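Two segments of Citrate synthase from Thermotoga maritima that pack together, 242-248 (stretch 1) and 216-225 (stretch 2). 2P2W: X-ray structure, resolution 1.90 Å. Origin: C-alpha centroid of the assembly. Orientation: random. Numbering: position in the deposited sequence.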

# COMPACT_ATOMS: atom_id res chain seq x y z
N LYS A 242 1.09 -29.89 3.57
CA LYS A 242 0.33 -28.83 2.93
C LYS A 242 1.19 -27.57 2.92
O LYS A 242 0.71 -26.46 3.16
CB LYS A 242 -0.98 -28.57 3.69
CG LYS A 242 -1.96 -29.74 3.62
CD LYS A 242 -3.28 -29.39 4.31
CE LYS A 242 -4.32 -30.48 4.10
NZ LYS A 242 -5.71 -29.96 4.29
N ARG A 243 2.48 -27.76 2.65
CA ARG A 243 3.42 -26.65 2.59
C ARG A 243 3.44 -26.12 1.16
O ARG A 243 3.51 -26.89 0.20
CB ARG A 243 4.83 -27.11 2.99
CG ARG A 243 5.91 -26.05 2.82
CD ARG A 243 7.28 -26.57 3.23
NE ARG A 243 8.35 -25.69 2.78
CZ ARG A 243 9.65 -25.89 3.02
NH1 ARG A 243 10.04 -26.95 3.71
NH2 ARG A 243 10.55 -25.03 2.56
N LYS A 244 3.39 -24.80 1.02
CA LYS A 244 3.39 -24.18 -0.30
C LYS A 244 4.76 -24.31 -0.95
O LYS A 244 5.77 -23.91 -0.37
CB LYS A 244 3.01 -22.70 -0.17
CG LYS A 244 3.50 -21.81 -1.31
CD LYS A 244 2.68 -21.98 -2.57
CE LYS A 244 2.96 -20.85 -3.56
NZ LYS A 244 1.72 -20.28 -4.16
N ILE A 245 4.80 -24.89 -2.15
CA ILE A 245 6.06 -25.03 -2.87
C ILE A 245 6.33 -23.72 -3.62
O ILE A 245 5.63 -23.39 -4.58
CB ILE A 245 5.99 -26.20 -3.89
CG1 ILE A 245 5.72 -27.51 -3.15
CG2 ILE A 245 7.29 -26.29 -4.68
CD1 ILE A 245 5.53 -28.71 -4.06
N MET A 246 7.33 -22.98 -3.15
CA MET A 246 7.68 -21.69 -3.75
C MET A 246 8.15 -21.83 -5.20
O MET A 246 8.82 -22.79 -5.56
CB MET A 246 8.77 -21.03 -2.91
CG MET A 246 8.34 -20.65 -1.50
SD MET A 246 7.22 -19.22 -1.48
CE MET A 246 6.47 -19.40 0.16
N GLY A 247 7.78 -20.86 -6.04
CA GLY A 247 8.19 -20.91 -7.43
C GLY A 247 7.22 -21.66 -8.32
O GLY A 247 7.41 -21.74 -9.52
N PHE A 248 6.16 -22.21 -7.72
CA PHE A 248 5.15 -22.94 -8.47
C PHE A 248 3.75 -22.42 -8.17
O PHE A 248 3.52 -21.83 -7.11
CB PHE A 248 5.18 -24.44 -8.14
CG PHE A 248 6.33 -25.17 -8.76
CD1 PHE A 248 7.63 -25.00 -8.28
CD2 PHE A 248 6.12 -26.04 -9.83
CE1 PHE A 248 8.70 -25.68 -8.86
CE2 PHE A 248 7.19 -26.73 -10.42
CZ PHE A 248 8.48 -26.54 -9.93
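Stretch 2 216-225: EKVPPMLEEI

Stretch 2 is helical and continues a helix that begins earlier in the chain. The helix is kinked where the nitrogens of Pro 219 and Pro 220 make no bond to the preceding turn; beyond them the i to i+4 pattern is regular, from Met 221 N to Lys 217 O at 3.1 Å through Ile 225 N to Met 221 O at 3.0 Å. Stretch 1 has no regular helix or strand. Lys 242, with positive phi (60/40), has just left a preceding helix, the next residues are extended, and Ile 245 to Phe 248 form a type II turn whose hydrogen bond, Phe 248 N to Ile 245 O, is weak at 3.4 Å. The backbones come nearest at Met 246 and Val 218, with their CA atoms 5.8 Å apart. The order is reversed: Arg 243 lies by Glu 224, late in the helix, whereas Met 246 lies by Lys 217 and Val 218, so the contacts are met in reverse order, although the segments pass each other obliquely.

Lys 217, Met 221 and Glu 224, spaced by about one turn, point CA-to-CB toward stretch 1. Met 221 is central: its SD lies 4.0 Å from Met 246 CB and 4.2 Å from Ile 245 CG2, and its CE reaches 3.5 Å from Met 246 O. Met 246, itself pointing toward the helix, also places CB 3.9 Å from Val 218 CG2 and CG 3.7 Å from Lys 217 CB; the end of that lysine leads away. Gly 247 has phi/psi 89/-3, at which any CB would jam against the preceding carbonyl; an ideal CB would also lie only 3.3 Å from Val 218 CG2.

At the other end, Arg 243 is fully extended, chi1 to chi3 all t, and forms a two-pronged salt bridge: NH2 donates to Glu 224 OE1 and NH1 to Glu 224 OE2, each at 2.8 Å, with N-H...O angles of 165° and 162°.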

# COMPACT_ATOMS: atom_id res chain seq x y z
N GLU A 216 12.66 -14.66 -3.25
CA GLU A 216 13.70 -14.69 -2.21
C GLU A 216 13.64 -16.01 -1.43
O GLU A 216 14.61 -16.39 -0.78
CB GLU A 216 13.54 -13.51 -1.26
CG GLU A 216 13.47 -12.17 -1.97
CD GLU A 216 13.57 -10.98 -1.02
OE1 GLU A 216 13.42 -11.18 0.20
OE2 GLU A 216 13.79 -9.85 -1.52
N LYS A 217 12.50 -16.69 -1.50
CA LYS A 217 12.34 -17.97 -0.80
C LYS A 217 12.82 -19.17 -1.61
O LYS A 217 13.05 -20.25 -1.11
CB LYS A 217 10.86 -18.15 -0.45
CG LYS A 217 10.48 -17.43 0.86
CD LYS A 217 10.18 -18.38 2.02
CE LYS A 217 9.94 -17.64 3.34
NZ LYS A 217 10.63 -18.35 4.42
N VAL A 218 12.92 -18.98 -2.94
CA VAL A 218 13.29 -20.12 -3.77
C VAL A 218 14.71 -20.65 -3.51
O VAL A 218 14.93 -21.84 -3.30
CB VAL A 218 13.02 -19.82 -5.24
CG1 VAL A 218 13.72 -20.87 -6.11
CG2 VAL A 218 11.52 -19.91 -5.50
N PRO A 219 15.73 -19.78 -3.57
CA PRO A 219 17.09 -20.23 -3.31
C PRO A 219 17.23 -21.10 -2.04
O PRO A 219 17.79 -22.18 -2.06
CB PRO A 219 17.96 -18.97 -3.30
CG PRO A 219 17.29 -18.01 -4.26
CD PRO A 219 15.76 -18.38 -3.98
N PRO A 220 16.69 -20.62 -0.90
CA PRO A 220 16.77 -21.38 0.36
C PRO A 220 16.02 -22.71 0.27
O PRO A 220 16.41 -23.72 0.88
CB PRO A 220 16.14 -20.43 1.38
CG PRO A 220 15.68 -19.14 0.76
CD PRO A 220 16.04 -19.32 -0.68
N MET A 221 14.92 -22.70 -0.47
CA MET A 221 14.12 -23.91 -0.64
C MET A 221 14.91 -24.91 -1.46
O MET A 221 14.95 -26.10 -1.14
CB MET A 221 12.81 -23.59 -1.36
CG MET A 221 11.95 -24.81 -1.62
SD MET A 221 10.69 -24.51 -2.87
CE MET A 221 11.70 -24.43 -4.34
N LEU A 222 15.55 -24.43 -2.52
CA LEU A 222 16.35 -25.29 -3.38
C LEU A 222 17.49 -25.92 -2.57
O LEU A 222 17.80 -27.10 -2.72
CB LEU A 222 16.92 -24.49 -4.56
CG LEU A 222 15.87 -23.92 -5.52
CD1 LEU A 222 16.53 -23.05 -6.58
CD2 LEU A 222 15.10 -25.07 -6.16
N GLU A 223 18.10 -25.12 -1.70
CA GLU A 223 19.20 -25.61 -0.87
C GLU A 223 18.68 -26.60 0.17
O GLU A 223 19.37 -27.56 0.52
CB GLU A 223 19.93 -24.42 -0.23
CG GLU A 223 20.83 -23.74 -1.26
CD GLU A 223 21.19 -22.29 -0.96
OE1 GLU A 223 20.60 -21.69 -0.04
OE2 GLU A 223 22.05 -21.73 -1.68
N GLU A 224 17.45 -26.37 0.63
CA GLU A 224 16.83 -27.26 1.61
C GLU A 224 16.65 -28.63 0.97
O GLU A 224 16.82 -29.66 1.61
CB GLU A 224 15.47 -26.70 2.04
CG GLU A 224 14.90 -27.38 3.27
CD GLU A 224 13.45 -27.00 3.53
OE1 GLU A 224 13.09 -25.82 3.30
OE2 GLU A 224 12.67 -27.87 3.96
N ILE A 225 16.29 -28.63 -0.32
CA ILE A 225 16.11 -29.88 -1.05
C ILE A 225 17.49 -30.53 -1.18
O ILE A 225 17.63 -31.75 -1.04
CB ILE A 225 15.52 -29.62 -2.45
CG1 ILE A 225 14.13 -28.98 -2.32
CG2 ILE A 225 15.43 -30.93 -3.23
CD1 ILE A 225 13.52 -28.54 -3.64